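Local coordinates for protein putative alkaline phosphatase (Pseudomonas fluorescens, PDB 4F1V) that binds phosphate with high affinity in the bacterial periplasm and probably hands it to an ABC transporter for import into the cell, at residues A[151-156]-A[168-173]; A[189-194]-A[206-211]; A[91-96]-A[332-337]. All blocks are in the same frame, centred on the assembly; numbering follows the deposited sequence.

Contact 1: A[151-156]-A[168-173]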
ATOM      1  N   LEU A 151      -4.055   4.489  -2.009  1.00  3.35           N
ATOM      2  CA  LEU A 151      -3.380   4.332  -3.297  1.00  3.48           C
ATOM      3  C   LEU A 151      -4.364   4.498  -4.472  1.00  3.22           C
ATOM      4  O   LEU A 151      -4.034   5.073  -5.514  1.00  3.72           O
ATOM      5  CB  LEU A 151      -2.695   2.955  -3.388  1.00  3.18           C
ATOM      6  CG  LEU A 151      -1.490   2.756  -2.472  1.00  3.80           C
ATOM      7  CD1 LEU A 151      -0.976   1.343  -2.629  1.00  5.89           C
ATOM      8  CD2 LEU A 151      -0.409   3.789  -2.747  1.00  5.34           C
ATOM      9  N   PHE A 152      -5.547   3.931  -4.324  1.00  3.23           N
ATOM     10  CA  PHE A 152      -6.575   3.967  -5.395  1.00  3.06           C
ATOM     11  C   PHE A 152      -7.167   5.377  -5.583  1.00  3.49           C
ATOM     12  O   PHE A 152      -7.328   5.832  -6.708  1.00  3.60           O
ATOM     13  CB  PHE A 152      -7.651   2.932  -5.068  1.00  3.28           C
ATOM     14  CG  PHE A 152      -8.727   2.793  -6.142  1.00  3.86           C
ATOM     15  CD1 PHE A 152      -8.426   2.526  -7.459  1.00  4.60           C
ATOM     16  CD2 PHE A 152     -10.060   2.908  -5.792  1.00  4.62           C
ATOM     17  CE1 PHE A 152      -9.378   2.356  -8.434  1.00  5.45           C
ATOM     18  CE2 PHE A 152     -11.057   2.740  -6.761  1.00  5.61           C
ATOM     19  CZ  PHE A 152     -10.738   2.461  -8.050  1.00  6.07           C
ATOM     20  N   THR A 153      -7.499   6.013  -4.470  1.00  3.50           N
ATOM     21  CA  THR A 153      -8.077   7.359  -4.564  1.00  3.26           C
ATOM     22  C   THR A 153      -7.064   8.382  -5.020  1.00  3.63           C
ATOM     23  O   THR A 153      -7.456   9.382  -5.635  1.00  4.05           O
ATOM     24  CB  THR A 153      -8.792   7.784  -3.276  1.00  4.09           C
ATOM     25  OG1 THR A 153      -7.853   7.892  -2.170  1.00  4.08           O
ATOM     26  CG2 THR A 153      -9.950   6.894  -2.943  1.00  4.29           C
ATOM     27  N   ARG A 154      -5.754   8.170  -4.832  0.80  3.58           N
ATOM     28  CA  ARG A 154      -4.766   9.035  -5.509  0.80  3.91           C
ATOM     29  C   ARG A 154      -4.980   9.011  -7.009  0.80  3.95           C
ATOM     30  O   ARG A 154      -4.884  10.044  -7.706  0.80  4.05           O
ATOM     31  CB  ARG A 154      -3.334   8.625  -5.139  0.80  3.72           C
ATOM     32  CG  ARG A 154      -2.968   9.020  -3.690  0.80  2.91           C
ATOM     33  CD  ARG A 154      -1.481   8.719  -3.396  0.80  4.15           C
ATOM     34  NE  ARG A 154      -1.107   8.899  -2.027  0.80  3.73           N
ATOM     35  CZ  ARG A 154      -1.068  10.062  -1.365  0.80  3.83           C
ATOM     36  NH1 ARG A 154      -1.202  11.194  -2.015  0.80  4.84           N
ATOM     37  NH2 ARG A 154      -0.780  10.033  -0.050  0.80  5.11           N
ATOM     38  N   PHE A 155      -5.217   7.805  -7.568  1.00  3.95           N
ATOM     39  CA  PHE A 155      -5.363   7.654  -9.029  1.00  3.84           C
ATOM     40  C   PHE A 155      -6.666   8.341  -9.480  1.00  3.88           C
ATOM     41  O   PHE A 155      -6.705   9.123 -10.441  1.00  4.61           O
ATOM     42  CB  PHE A 155      -5.338   6.175  -9.417  1.00  3.87           C
ATOM     43  CG  PHE A 155      -5.444   5.980 -10.902  1.00  4.34           C
ATOM     44  CD1 PHE A 155      -4.319   6.165 -11.694  1.00  4.69           C
ATOM     45  CD2 PHE A 155      -6.606   5.612 -11.555  1.00  5.10           C
ATOM     46  CE1 PHE A 155      -4.347   5.985 -13.068  1.00  5.18           C
ATOM     47  CE2 PHE A 155      -6.668   5.442 -12.939  1.00  5.74           C
ATOM     48  CZ  PHE A 155      -5.535   5.625 -13.682  1.00  5.71           C
ATOM     49  N   LEU A 156      -7.784   8.068  -8.777  1.00  3.83           N
ATOM     50  CA  LEU A 156      -9.057   8.677  -9.138  1.00  3.94           C
ATOM     51  C   LEU A 156      -8.966  10.214  -9.036  1.00  4.14           C
ATOM     52  O   LEU A 156      -9.488  10.944  -9.890  1.00  4.66           O
ATOM     53  CB  LEU A 156     -10.175   8.147  -8.249  1.00  4.41           C
ATOM     54  CG  LEU A 156     -10.410   6.635  -8.278  1.00  5.17           C
ATOM     55  CD1 LEU A 156     -11.534   6.300  -7.301  1.00  6.89           C
ATOM     56  CD2 LEU A 156     -10.713   6.109  -9.680  1.00  6.51           C
ATOM     57  N   ALA A 168     -11.594  12.835  -3.547  1.00  5.59           N
ATOM     58  CA  ALA A 168     -10.539  13.245  -2.608  1.00  5.89           C
ATOM     59  C   ALA A 168      -9.645  12.032  -2.347  1.00  4.87           C
ATOM     60  O   ALA A 168     -10.084  10.882  -2.255  1.00  5.00           O
ATOM     61  CB  ALA A 168     -11.168  13.733  -1.299  1.00  7.80           C
ATOM     62  N   VAL A 169      -8.341  12.321  -2.132  1.00  5.09           N
ATOM     63  CA  VAL A 169      -7.435  11.354  -1.570  1.00  4.69           C
ATOM     64  C   VAL A 169      -7.783  11.069  -0.134  1.00  4.51           C
ATOM     65  O   VAL A 169      -7.897  12.012   0.681  1.00  5.89           O
ATOM     66  CB  VAL A 169      -5.982  11.824  -1.668  1.00  4.87           C
ATOM     67  CG1 VAL A 169      -5.060  10.744  -1.084  1.00  5.86           C
ATOM     68  CG2 VAL A 169      -5.623  12.155  -3.113  1.00  5.91           C
ATOM     69  N   THR A 170      -8.016   9.816   0.238  1.00  4.30           N
ATOM     70  CA  THR A 170      -8.454   9.455   1.581  1.00  4.75           C
ATOM     71  C   THR A 170      -8.092   7.992   1.837  1.00  4.15           C
ATOM     72  O   THR A 170      -7.850   7.226   0.917  1.00  4.65           O
ATOM     73  CB  THR A 170      -9.973   9.696   1.738  1.00  6.27           C
ATOM     74  OG1 THR A 170     -10.350   9.414   3.058  1.00  6.32           O
ATOM     75  CG2 THR A 170     -10.814   8.912   0.726  1.00  6.32           C
ATOM     76  N   THR A 171      -8.196   7.606   3.116  1.00  4.32           N
ATOM     77  CA  THR A 171      -8.137   6.196   3.514  1.00  4.07           C
ATOM     78  C   THR A 171      -9.520   5.582   3.685  1.00  4.21           C
ATOM     79  O   THR A 171      -9.609   4.374   3.859  1.00  4.21           O
ATOM     80  CB  THR A 171      -7.329   5.980   4.798  1.00  4.62           C
ATOM     81  OG1 THR A 171      -8.038   6.482   5.931  1.00  5.15           O
ATOM     82  CG2 THR A 171      -5.926   6.574   4.722  1.00  5.24           C
ATOM     83  N   THR A 172     -10.593   6.390   3.623  1.00  4.60           N
ATOM     84  CA  THR A 172     -11.963   5.897   3.811  1.00  4.79           C
ATOM     85  C   THR A 172     -12.763   6.160   2.535  1.00  4.16           C
ATOM     86  O   THR A 172     -13.236   7.280   2.271  1.00  5.16           O
ATOM     87  CB  THR A 172     -12.619   6.562   5.015  1.00  6.13           C
ATOM     88  OG1 THR A 172     -12.564   7.972   4.941  1.00  7.17           O
ATOM     89  CG2 THR A 172     -11.927   6.116   6.333  1.00  8.35           C
ATOM     90  N   PHE A 173     -12.886   5.124   1.693  0.80  4.61           N
ATOM     91  CA  PHE A 173     -13.531   5.315   0.368  0.80  4.62           C
ATOM     92  C   PHE A 173     -14.930   5.873   0.516  0.80  4.76           C
ATOM     93  O   PHE A 173     -15.364   6.587  -0.375  0.80  5.37           O
ATOM     94  CB  PHE A 173     -13.503   3.985  -0.441  0.80  4.15           C
ATOM     95  CG  PHE A 173     -14.060   4.191  -1.853  0.80  4.40           C
ATOM     96  CD1 PHE A 173     -15.368   3.884  -2.201  0.80  4.75           C
ATOM     97  CD2 PHE A 173     -13.262   4.770  -2.832  0.80  5.99           C
ATOM     98  CE1 PHE A 173     -15.855   4.138  -3.458  0.80  5.01           C
ATOM     99  CE2 PHE A 173     -13.761   5.019  -4.102  0.80  6.03           C
ATOM    100  CZ  PHE A 173     -15.032   4.736  -4.412  0.80  5.40           C
TER
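Thr153 and Thr170 join helix 147-159, whose first turn helps form the phosphate pocket, to the loop that follows it. The backbone N of Thr170 donates to Thr153 OG1 over 3.1 Å, and the N-H points almost straight at the oxygen (166°). The same hydroxyl bonds back to the carbonyl of Thr149 one turn earlier, so it links the helix backbone to the loop. Its rotation, with OG1 between the backbone N and the carbonyl carbon (chi1 64°), serves both partners and turns CG2 toward Phe173, whose ring edge it meets at CD2, 3.9 Å away.

In the modelled conformer of Phe173, Leu156 reaches that ring at about a right angle, CD1 lying 4.1 Å from CE2 near the ring plane. Leu156 CG also sits over the centre of the Phe152 ring, a buried ring that stacks on Tyr207 within this lobe of the phosphate-binding protein.

Next to Thr153, Arg154 and Val169 meet where the contact is partly exposed. Val169 CG1 lies 3.8 Å from Arg154 CG and also over one face of the guanidinium, in the Arg154 conformer described; NH2 of that arginine makes a salt bridge with Glu150. Farther along the loop Thr170 OG1 accepts a nearly straight bond (175°) from the backbone N of Thr172 at 3.1 Å, which makes an ST turn. Between Thr170 and Thr172, the backbone of Thr171 is hydrogen-bonded to that of Ser146, a residue of the phosphate pocket.

Contact 2: A[189-194]-A[206-211]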
ATOM      1  N   THR A 189     -14.438  -5.415   5.216  1.00  4.71           N
ATOM      2  CA  THR A 189     -13.295  -5.083   6.082  1.00  4.42           C
ATOM      3  C   THR A 189     -12.117  -5.985   5.737  1.00  3.91           C
ATOM      4  O   THR A 189     -12.276  -7.224   5.722  1.00  5.44           O
ATOM      5  CB  THR A 189     -13.684  -5.244   7.548  1.00  5.26           C
ATOM      6  OG1 THR A 189     -14.828  -4.443   7.780  1.00  8.16           O
ATOM      7  CG2 THR A 189     -12.560  -4.879   8.512  1.00  7.72           C
ATOM      8  N   GLY A 190     -10.959  -5.403   5.500  1.00  3.99           N
ATOM      9  CA  GLY A 190      -9.779  -6.086   5.106  1.00  3.80           C
ATOM     10  C   GLY A 190      -9.791  -6.444   3.630  1.00  3.60           C
ATOM     11  O   GLY A 190     -10.801  -6.578   2.969  1.00  4.02           O
ATOM     12  N   SER A 191      -8.587  -6.705   3.082  1.00  3.76           N
ATOM     13  CA  SER A 191      -8.498  -7.207   1.688  1.00  3.50           C
ATOM     14  C   SER A 191      -9.310  -8.497   1.504  1.00  3.66           C
ATOM     15  O   SER A 191     -10.068  -8.638   0.551  1.00  3.79           O
ATOM     16  CB  SER A 191      -7.033  -7.473   1.299  1.00  3.46           C
ATOM     17  OG  SER A 191      -6.248  -6.294   1.217  1.00  3.63           O
ATOM     18  N   GLN A 192      -9.089  -9.448   2.420  1.00  4.08           N
ATOM     19  CA  GLN A 192      -9.786 -10.704   2.290  0.55  4.68           C
ATOM     20  C   GLN A 192     -11.277 -10.549   2.468  1.00  4.37           C
ATOM     21  O   GLN A 192     -12.080 -11.204   1.776  1.00  5.20           O
ATOM     22  CB  GLN A 192      -9.141 -11.715   3.296  0.55  5.28           C
ATOM     23  CG  GLN A 192      -7.653 -11.995   3.007  0.55  7.61           C
ATOM     24  CD  GLN A 192      -6.919 -12.624   4.173  0.55  7.54           C
ATOM     25  OE1 GLN A 192      -6.644 -11.972   5.228  0.55 10.55           O
ATOM     26  NE2 GLN A 192      -6.633 -13.957   4.072  0.55 13.22           N
ATOM     27  N   GLY A 193     -11.694  -9.731   3.417  1.00  4.32           N
ATOM     28  CA  GLY A 193     -13.145  -9.511   3.636  1.00  4.30           C
ATOM     29  C   GLY A 193     -13.795  -8.939   2.363  1.00  3.64           C
ATOM     30  O   GLY A 193     -14.939  -9.332   2.013  1.00  4.12           O
ATOM     31  N   VAL A 194     -13.117  -8.042   1.671  0.80  3.67           N
ATOM     32  CA  VAL A 194     -13.643  -7.517   0.383  0.80  3.61           C
ATOM     33  C   VAL A 194     -13.712  -8.664  -0.648  0.80  3.57           C
ATOM     34  O   VAL A 194     -14.726  -8.752  -1.369  0.80  4.47           O
ATOM     35  CB  VAL A 194     -12.815  -6.324  -0.101  0.80  3.95           C
ATOM     36  CG1 VAL A 194     -13.038  -6.120  -1.601  0.80  3.98           C
ATOM     37  CG2 VAL A 194     -13.178  -5.059   0.684  0.80  4.23           C
ATOM     38  N   THR A 206     -14.395  -4.283  -7.472  1.00  3.59           N
ATOM     39  CA  THR A 206     -13.672  -3.568  -6.396  1.00  3.89           C
ATOM     40  C   THR A 206     -12.260  -3.201  -6.885  1.00  3.52           C
ATOM     41  O   THR A 206     -11.900  -3.457  -8.031  1.00  4.04           O
ATOM     42  CB  THR A 206     -13.646  -4.429  -5.110  1.00  4.00           C
ATOM     43  OG1 THR A 206     -13.250  -3.628  -3.993  1.00  4.04           O
ATOM     44  CG2 THR A 206     -12.713  -5.591  -5.213  1.00  3.98           C
ATOM     45  N   TYR A 207     -11.513  -2.607  -5.938  1.00  3.53           N
ATOM     46  CA  TYR A 207     -10.100  -2.297  -6.080  1.00  3.35           C
ATOM     47  C   TYR A 207      -9.349  -3.104  -5.023  1.00  3.39           C
ATOM     48  O   TYR A 207      -9.872  -3.361  -3.931  1.00  4.09           O
ATOM     49  CB  TYR A 207      -9.847  -0.768  -5.914  1.00  3.91           C
ATOM     50  CG  TYR A 207     -10.347  -0.226  -4.594  1.00  3.59           C
ATOM     51  CD1 TYR A 207      -9.505  -0.135  -3.494  1.00  3.38           C
ATOM     52  CD2 TYR A 207     -11.685   0.121  -4.433  1.00  3.86           C
ATOM     53  CE1 TYR A 207      -9.972   0.311  -2.254  1.00  3.53           C
ATOM     54  CE2 TYR A 207     -12.141   0.582  -3.198  1.00  3.40           C
ATOM     55  CZ  TYR A 207     -11.311   0.685  -2.120  1.00  3.43           C
ATOM     56  OH  TYR A 207     -11.799   1.088  -0.899  1.00  4.40           O
ATOM     57  N   MET A 208      -8.107  -3.543  -5.342  1.00  3.35           N
ATOM     58  CA  MET A 208      -7.532  -4.616  -4.503  1.00  3.14           C
ATOM     59  C   MET A 208      -6.029  -4.770  -4.676  1.00  3.15           C
ATOM     60  O   MET A 208      -5.473  -4.632  -5.783  1.00  3.57           O
ATOM     61  CB  MET A 208      -8.206  -5.948  -4.921  1.00  2.99           C
ATOM     62  CG  MET A 208      -7.878  -7.178  -4.109  1.00  3.24           C
ATOM     63  SD  MET A 208      -8.141  -7.027  -2.319  1.00  3.82           S
ATOM     64  CE  MET A 208      -9.856  -6.580  -2.301  1.00  4.43           C
ATOM     65  N   SER A 209      -5.394  -5.159  -3.574  1.00  3.02           N
ATOM     66  CA  SER A 209      -4.047  -5.712  -3.606  1.00  3.23           C
ATOM     67  C   SER A 209      -3.876  -6.707  -4.765  1.00  3.15           C
ATOM     68  O   SER A 209      -4.733  -7.597  -4.913  1.00  3.49           O
ATOM     69  CB  SER A 209      -3.783  -6.492  -2.293  1.00  3.70           C
ATOM     70  OG  SER A 209      -2.617  -7.214  -2.368  1.00  4.25           O
ATOM     71  N   PRO A 210      -2.781  -6.652  -5.518  1.00  3.13           N
ATOM     72  CA  PRO A 210      -2.620  -7.618  -6.603  1.00  3.44           C
ATOM     73  C   PRO A 210      -2.389  -9.018  -6.095  1.00  3.40           C
ATOM     74  O   PRO A 210      -2.613  -9.986  -6.839  1.00  5.29           O
ATOM     75  CB  PRO A 210      -1.441  -7.049  -7.395  1.00  4.40           C
ATOM     76  CG  PRO A 210      -0.643  -6.303  -6.338  1.00  3.97           C
ATOM     77  CD  PRO A 210      -1.682  -5.674  -5.452  1.00  3.93           C
ATOM     78  N   ASP A 211      -1.971  -9.164  -4.847  0.70  3.26           N
ATOM     79  CA  ASP A 211      -1.919 -10.528  -4.269  0.70  3.65           C
ATOM     80  C   ASP A 211      -3.319 -11.102  -4.125  0.70  4.07           C
ATOM     81  O   ASP A 211      -3.715 -12.088  -4.726  0.70  6.56           O
ATOM     82  CB  ASP A 211      -1.203 -10.493  -2.917  0.70  4.51           C
ATOM     83  CG  ASP A 211      -1.319 -11.848  -2.215  0.70  5.17           C
ATOM     84  OD1 ASP A 211      -1.555 -11.876  -1.006  0.70  5.67           O
ATOM     85  OD2 ASP A 211      -1.203 -12.890  -2.954  0.70  7.54           O
TER
HETATM   86  O   HOH W   1      -6.247  -4.500  -0.887  1.00  3.63           O
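Met208 lies against the first turns of helix 190-198, its thioether curled between Ser191 and Val194. CG leaves anti to the backbone N (chi1 -174°), and the chain then bends at both following torsions, which brings the methyl back toward the helix. SD comes within 3.8 Å of Ser191 CB, while CE lies 3.5 Å from the carbonyl oxygen of Ser191. The two side chains, Met208 and Val194, run antiparallel alongside each other. Their closest atoms, CE and Val194 CG1, are only 3.3 Å apart, but Val194 is modelled in two conformers and this tightness is therefore doubtful.

The same valine methyl reaches across to Thr206, with which the side chain makes an oblique crossing: CG1 is 3.5 Å from OG1 and 3.7 Å from CG2 of that threonine. Thr206 OG1 is turned to the carbonyl of Val140 on the neighbouring strand 138-142, so its meeting with the valine is simple packing around a satisfied hydroxyl.

No direct hydrogen bond spans the two segments; a water does the work. It accepts from the backbone N of Ser209 at 2.9 Å and is hydrogen-bonded to Ser191 OG at 2.8 Å. Ser191 OG also bonds to Thr9 OG1, and Ser209 OG to the carbonyl of Leu10, both residues of the phosphate pocket. The side chain of Ser191 lies about 5 Å from the bound hydrogenphosphate. Here the start of a helix and the loop after strand 204-205 meet close to the ligand, at the cleft of a Venus flytrap binding protein.

Contact 3: A[91-96]-A[332-337]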
ATOM      1  N   VAL A  91       7.976  -2.116  -0.876  1.00  3.27           N
ATOM      2  CA  VAL A  91       7.865  -2.647  -2.226  1.00  3.13           C
ATOM      3  C   VAL A  91       6.928  -1.716  -3.037  1.00  3.19           C
ATOM      4  O   VAL A  91       6.154  -0.989  -2.492  1.00  3.61           O
ATOM      5  CB  VAL A  91       7.329  -4.105  -2.285  1.00  3.60           C
ATOM      6  CG1 VAL A  91       8.158  -5.029  -1.391  1.00  4.43           C
ATOM      7  CG2 VAL A  91       5.850  -4.175  -1.846  1.00  3.99           C
ATOM      8  N   GLY A  92       7.055  -1.850  -4.398  1.00  3.42           N
ATOM      9  CA  GLY A  92       6.028  -1.252  -5.268  1.00  3.08           C
ATOM     10  C   GLY A  92       4.875  -2.192  -5.526  1.00  2.91           C
ATOM     11  O   GLY A  92       5.048  -3.440  -5.441  1.00  3.89           O
ATOM     12  N   THR A  93       3.739  -1.649  -5.886  1.00  3.49           N
ATOM     13  CA  THR A  93       2.549  -2.444  -6.138  1.00  3.17           C
ATOM     14  C   THR A  93       1.634  -1.786  -7.154  1.00  3.20           C
ATOM     15  O   THR A  93       1.477  -0.551  -7.155  1.00  4.03           O
ATOM     16  CB  THR A  93       1.748  -2.675  -4.793  1.00  3.66           C
ATOM     17  OG1 THR A  93       0.724  -3.619  -4.995  1.00  3.96           O
ATOM     18  CG2 THR A  93       1.236  -1.409  -4.145  1.00  4.47           C
ATOM     19  N   SER A  94       0.984  -2.625  -7.964  1.00  3.23           N
ATOM     20  CA  SER A  94      -0.167  -2.176  -8.717  1.00  3.47           C
ATOM     21  C   SER A  94      -1.428  -2.173  -7.767  1.00  3.57           C
ATOM     22  O   SER A  94      -1.373  -2.684  -6.644  1.00  3.66           O
ATOM     23  CB  SER A  94      -0.434  -3.079  -9.929  1.00  4.00           C
ATOM     24  OG  SER A  94      -0.729  -4.401  -9.468  1.00  4.67           O
ATOM     25  N   VAL A  95      -2.521  -1.612  -8.278  1.00  3.25           N
ATOM     26  CA  VAL A  95      -3.817  -1.756  -7.678  1.00  3.43           C
ATOM     27  C   VAL A  95      -4.726  -2.414  -8.741  1.00  3.57           C
ATOM     28  O   VAL A  95      -4.929  -1.823  -9.824  1.00  3.83           O
ATOM     29  CB  VAL A  95      -4.416  -0.412  -7.211  1.00  4.27           C
ATOM     30  CG1 VAL A  95      -5.831  -0.644  -6.641  1.00  4.93           C
ATOM     31  CG2 VAL A  95      -3.503   0.267  -6.217  1.00  5.98           C
ATOM     32  N   ALA A  96      -5.178  -3.621  -8.452  1.00  3.24           N
ATOM     33  CA  ALA A  96      -5.983  -4.428  -9.387  1.00  3.09           C
ATOM     34  C   ALA A  96      -7.506  -4.110  -9.229  1.00  3.29           C
ATOM     35  O   ALA A  96      -7.919  -3.635  -8.174  1.00  3.46           O
ATOM     36  CB  ALA A  96      -5.708  -5.912  -9.101  1.00  3.62           C
ATOM     37  N   ASN A 332       4.555 -12.600  -4.364  0.80  4.41           N
ATOM     38  CA  ASN A 332       3.327 -12.071  -3.843  0.80  4.86           C
ATOM     39  C   ASN A 332       2.795 -10.854  -4.660  0.80  4.52           C
ATOM     40  O   ASN A 332       1.976 -10.068  -4.184  0.80  6.52           O
ATOM     41  CB  ASN A 332       3.456 -11.701  -2.338  0.80  5.80           C
ATOM     42  CG  ASN A 332       3.654 -12.965  -1.515  0.80  5.63           C
ATOM     43  OD1 ASN A 332       2.705 -13.621  -1.182  0.80  7.84           O
ATOM     44  ND2 ASN A 332       4.930 -13.321  -1.224  0.80  7.14           N
ATOM     45  N   ALA A 333       3.215 -10.794  -5.948  1.00  4.30           N
ATOM     46  CA  ALA A 333       2.702  -9.889  -6.946  1.00  4.41           C
ATOM     47  C   ALA A 333       3.159  -8.432  -6.791  1.00  4.07           C
ATOM     48  O   ALA A 333       2.558  -7.529  -7.300  1.00  5.04           O
ATOM     49  CB  ALA A 333       1.161  -9.927  -7.062  1.00  6.12           C
ATOM     50  N   PHE A 334       4.347  -8.272  -6.146  1.00  3.91           N
ATOM     51  CA  PHE A 334       4.908  -6.947  -5.898  1.00  3.84           C
ATOM     52  C   PHE A 334       6.219  -6.744  -6.674  1.00  3.95           C
ATOM     53  O   PHE A 334       6.811  -7.668  -7.233  1.00  4.84           O
ATOM     54  CB  PHE A 334       5.092  -6.725  -4.368  1.00  4.11           C
ATOM     55  CG  PHE A 334       3.819  -6.914  -3.584  1.00  3.59           C
ATOM     56  CD1 PHE A 334       2.680  -6.175  -3.885  1.00  4.11           C
ATOM     57  CD2 PHE A 334       3.782  -7.798  -2.520  1.00  4.28           C
ATOM     58  CE1 PHE A 334       1.494  -6.358  -3.159  1.00  4.56           C
ATOM     59  CE2 PHE A 334       2.627  -7.978  -1.804  1.00  5.27           C
ATOM     60  CZ  PHE A 334       1.497  -7.257  -2.132  1.00  4.57           C
ATOM     61  N   VAL A 335       6.653  -5.465  -6.621  1.00  3.78           N
ATOM     62  CA  VAL A 335       7.854  -5.040  -7.352  1.00  3.95           C
ATOM     63  C   VAL A 335       8.986  -4.738  -6.371  1.00  3.87           C
ATOM     64  O   VAL A 335       8.853  -3.836  -5.520  1.00  4.15           O
ATOM     65  CB  VAL A 335       7.552  -3.783  -8.209  1.00  4.19           C
ATOM     66  CG1 VAL A 335       8.787  -3.348  -8.965  1.00  5.15           C
ATOM     67  CG2 VAL A 335       6.416  -4.021  -9.190  1.00  5.96           C
ATOM     68  N   PRO A 336      10.112  -5.429  -6.485  0.75  4.07           N
ATOM     69  CA  PRO A 336      11.300  -5.094  -5.667  0.75  3.95           C
ATOM     70  C   PRO A 336      11.779  -3.673  -5.929  0.75  4.48           C
ATOM     71  O   PRO A 336      11.573  -3.075  -7.008  0.75  4.37           O
ATOM     72  CB  PRO A 336      12.344  -6.102  -6.145  0.75  4.45           C
ATOM     73  CG  PRO A 336      11.518  -7.259  -6.637  0.75  4.69           C
ATOM     74  CD  PRO A 336      10.334  -6.662  -7.322  0.75  4.51           C
ATOM     75  N   LEU A 337      12.407  -3.091  -4.915  1.00  4.97           N
ATOM     76  CA  LEU A 337      13.029  -1.807  -5.096  1.00  4.96           C
ATOM     77  C   LEU A 337      14.316  -1.946  -5.896  1.00  5.59           C
ATOM     78  O   LEU A 337      15.081  -2.927  -5.742  1.00  6.32           O
ATOM     79  CB  LEU A 337      13.399  -1.150  -3.754  1.00  5.79           C
ATOM     80  CG  LEU A 337      12.167  -0.931  -2.823  1.00  5.88           C
ATOM     81  CD1 LEU A 337      12.598  -0.219  -1.559  1.00  6.55           C
ATOM     82  CD2 LEU A 337      11.017  -0.207  -3.495  1.00  8.10           C
TER
HETATM   83  O   HOH W   2       2.021  -5.217  -8.660  1.00  5.73           O
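Gly92 and Val335 form a single antiparallel, hydrogen-bonded pair, which joins segment 332-337 at one point to strand 85-94, an outermost strand of the five-stranded sheet. Two backbone bonds make the bridge: Gly92 N donates to Val335 O over 2.9 Å, and Val335 N returns a bond of 2.8 Å to Gly92 O. The other edge of the strand is taken by strand 291-299, to which Val91 and Thr93 are hydrogen-bonded. Just before the bridge, Ala333 with its positive phi is the C-prime residue of a Schellman motif closing helix 326-331, and two residues later the chain makes its bridge to the strand.

One water continues the pairing where direct bonds stop, accepting from Ser94 N and donating to Ala333 O.

The apolar contacts gather on Phe334. Val91 CG2 lies 3.7 Å from its CB, the two side chains crossing at a slant, and Thr93 runs beside the ring in the same direction. An alanine in place of Phe334 would probably leave a gap beside Val91 CG2 and Thr93, with the threonine hydroxyl losing the ring edge that flanks it. Leu337 adds a lighter touch, CD2 being 4.2 Å from Val91 CA.

Thr93 OG1 is anti to the backbone N (chi1 -170°); it lies in the plane of the Phe334 ring, 3.4 Å from CE1, and donates to a lone pair of Ser94 O at 2.8 Å.

Along the chain, contacts 1 and 2 follow one another, and both fall inside the long loop that contact 3 closes. The centres of the three contacts lie about 14 to 18 Å from one another. Contact 3 lies on strand 85-94, at the edge of the five-stranded sheet, whereas contacts 1 and 2 use helices 147-159 and 190-198, which follow strands 138-142 and 186-188 of the four-stranded sheet. Segments 91-96 and 206-211, which leave strand 85-94 of the one sheet and strand 204-205 of the other, meet where Met208 O probably accepts a hydrogen bond from Ala96 N, consistent with the hinge of a two-lobed binding protein. Side chains of contact 1 touch both others.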